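Local structure of ferric uptake regulation protein (Helicobacter pylori, 2XIG) at the interface of chains A and B. The protein represses iron-responsive genes as a homodimer, using ferrous iron as cofactor to bind their operators, and carries three functional metal-binding sites. Numbering follows the deposited sequence. Chains: chain A/B, Ferric uptake regulation protein.

The interface of chains A and B. Residues chain A 100, 138-141; chain B 124, 129-131.
A:Trp141 and B:Lys130 are brought alongside by an indole CG that lies anti to its own carbonyl carbon (chi1 -60°) and a lysine chain that leaves anti to its backbone N and runs extended until it bends at its last torsion. The two side chains run parallel, their ends on the same side. CD of B:Lys130 rides over one face of the indole, above the outer rim of the benzo ring, at 3.5 Å from CE3 of A:Trp141, and CE of B:Lys130 continues along that rim to 3.8 Å from CZ3 of A:Trp141. The tryptophan thus packs against the aliphatic part of the B:Lys130 chain.

The backbones pair as well: the end of strand 130-141 of chain A runs antiparallel to the start of the same strand of chain B, within the dimerization region of this Fur repressor. A reciprocal pair of backbone hydrogen bonds ties the two residues: A:Trp141 N donates to B:Lys130 O at 3.0 Å, and B:Lys130 N to A:Trp141 O at 2.9 Å. One step along, A:Val140 is the bridge partner of B:Leu131.

A:Val140 divides its branches between two neighbours. CG1 of A:Val140 meets CG1 of B:Val124, near the end of helix 114-125, tip to tip at 3.6 Å; CG2 faces the methyl of B:Ala129. B:Val124 thus brings the end of its helix against strand 130-141 of chain A, so that apolar contact appears to reinforce the strand pairing. A:Met138 extends this apolar patch. Its kinked chain passes B:Val124 head to tail, and the terminal methyl CE of A:Met138 comes to 3.9 Å from CG2 of B:Val124. Two-fold symmetry repeats the arrangement with the chains exchanged. At the base of the same methionine, CB of A:Met138 rests 3.9 Å from CD1 of B:Leu131, a methyl that also lies 3.7 Å from the backbone O of A:Phe139.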
loop_
_atom_site.group_PDB
_atom_site.type_symbol
_atom_site.label_atom_id
_atom_site.label_comp_id
_atom_site.label_asym_id
_atom_site.label_seq_id
_atom_site.Cartn_x
_atom_site.Cartn_y
_atom_site.Cartn_z
ATOM N N ILE A 100 14.720 -12.807 5.422
ATOM C CA ILE A 100 14.146 -12.730 4.088
ATOM C C ILE A 100 12.658 -13.038 4.219
ATOM O O ILE A 100 12.286 -13.978 4.920
ATOM C CB ILE A 100 14.785 -13.795 3.181
ATOM C CG1 ILE A 100 16.254 -13.453 2.920
ATOM C CG2 ILE A 100 14.013 -13.924 1.867
ATOM C CD1 ILE A 100 17.076 -14.618 2.378
ATOM N N MET A 138 14.969 -8.445 3.686
ATOM C CA MET A 138 14.960 -8.575 2.238
ATOM C C MET A 138 13.608 -9.100 1.842
ATOM O O MET A 138 13.175 -10.125 2.347
ATOM C CB MET A 138 15.988 -9.604 1.807
ATOM C CG MET A 138 17.272 -9.524 2.561
ATOM S SD MET A 138 18.532 -8.818 1.523
ATOM C CE MET A 138 19.769 -10.095 1.710
ATOM N N PHE A 139 12.951 -8.418 0.914
ATOM C CA PHE A 139 11.641 -8.859 0.453
ATOM C C PHE A 139 11.802 -9.474 -0.926
ATOM O O PHE A 139 12.448 -8.895 -1.793
ATOM C CB PHE A 139 10.661 -7.688 0.431
ATOM C CG PHE A 139 10.425 -7.072 1.786
ATOM C CD1 PHE A 139 9.455 -7.580 2.632
ATOM C CD2 PHE A 139 11.173 -5.977 2.210
ATOM C CE1 PHE A 139 9.238 -7.010 3.888
ATOM C CE2 PHE A 139 10.960 -5.401 3.458
ATOM C CZ PHE A 139 9.992 -5.914 4.298
ATOM N N VAL A 140 11.237 -10.662 -1.112
ATOM C CA VAL A 140 11.538 -11.475 -2.284
ATOM C C VAL A 140 10.312 -12.162 -2.857
ATOM O O VAL A 140 9.234 -12.122 -2.269
ATOM C CB VAL A 140 12.542 -12.608 -1.926
ATOM C CG1 VAL A 140 13.794 -12.044 -1.260
ATOM C CG2 VAL A 140 11.885 -13.648 -1.027
ATOM N N TRP A 141 10.493 -12.782 -4.016
ATOM C CA TRP A 141 9.601 -13.837 -4.470
ATOM C C TRP A 141 10.352 -15.138 -4.238
ATOM O O TRP A 141 11.412 -15.360 -4.830
ATOM C CB TRP A 141 9.268 -13.700 -5.956
ATOM C CG TRP A 141 8.587 -12.427 -6.335
ATOM C CD1 TRP A 141 7.972 -11.541 -5.499
ATOM C CD2 TRP A 141 8.417 -11.915 -7.661
ATOM N NE1 TRP A 141 7.453 -10.493 -6.223
ATOM C CE2 TRP A 141 7.710 -10.702 -7.553
ATOM C CE3 TRP A 141 8.806 -12.360 -8.927
ATOM C CZ2 TRP A 141 7.381 -9.931 -8.662
ATOM C CZ3 TRP A 141 8.482 -11.596 -10.025
ATOM C CH2 TRP A 141 7.775 -10.394 -9.888
ATOM N N VAL B 124 20.141 -14.059 -1.211
ATOM C CA VAL B 124 18.797 -14.425 -1.645
ATOM C C VAL B 124 18.836 -15.513 -2.721
ATOM O O VAL B 124 18.076 -16.480 -2.671
ATOM C CB VAL B 124 18.024 -13.197 -2.154
ATOM C CG1 VAL B 124 16.673 -13.603 -2.686
ATOM C CG2 VAL B 124 17.856 -12.190 -1.036
ATOM N N ALA B 129 15.639 -17.417 -4.625
ATOM C CA ALA B 129 14.615 -16.391 -4.518
ATOM C C ALA B 129 14.976 -15.211 -5.419
ATOM O O ALA B 129 16.082 -15.141 -5.954
ATOM C CB ALA B 129 14.456 -15.945 -3.069
ATOM N N LYS B 130 14.031 -14.297 -5.606
ATOM C CA LYS B 130 14.261 -13.112 -6.417
ATOM C C LYS B 130 14.139 -11.892 -5.519
ATOM O O LYS B 130 13.102 -11.686 -4.886
ATOM C CB LYS B 130 13.243 -13.037 -7.563
ATOM C CG LYS B 130 13.353 -11.787 -8.441
ATOM C CD LYS B 130 12.169 -11.688 -9.401
ATOM C CE LYS B 130 12.096 -10.330 -10.093
ATOM N NZ LYS B 130 12.814 -10.287 -11.399
ATOM N N LEU B 131 15.202 -11.095 -5.448
ATOM C CA LEU B 131 15.199 -9.919 -4.585
ATOM C C LEU B 131 14.363 -8.787 -5.185
ATOM O O LEU B 131 14.668 -8.272 -6.260
ATOM C CB LEU B 131 16.628 -9.447 -4.288
ATOM C CG LEU B 131 16.751 -8.259 -3.327
ATOM C CD1 LEU B 131 16.129 -8.586 -1.975
ATOM C CD2 LEU B 131 18.206 -7.833 -3.173
#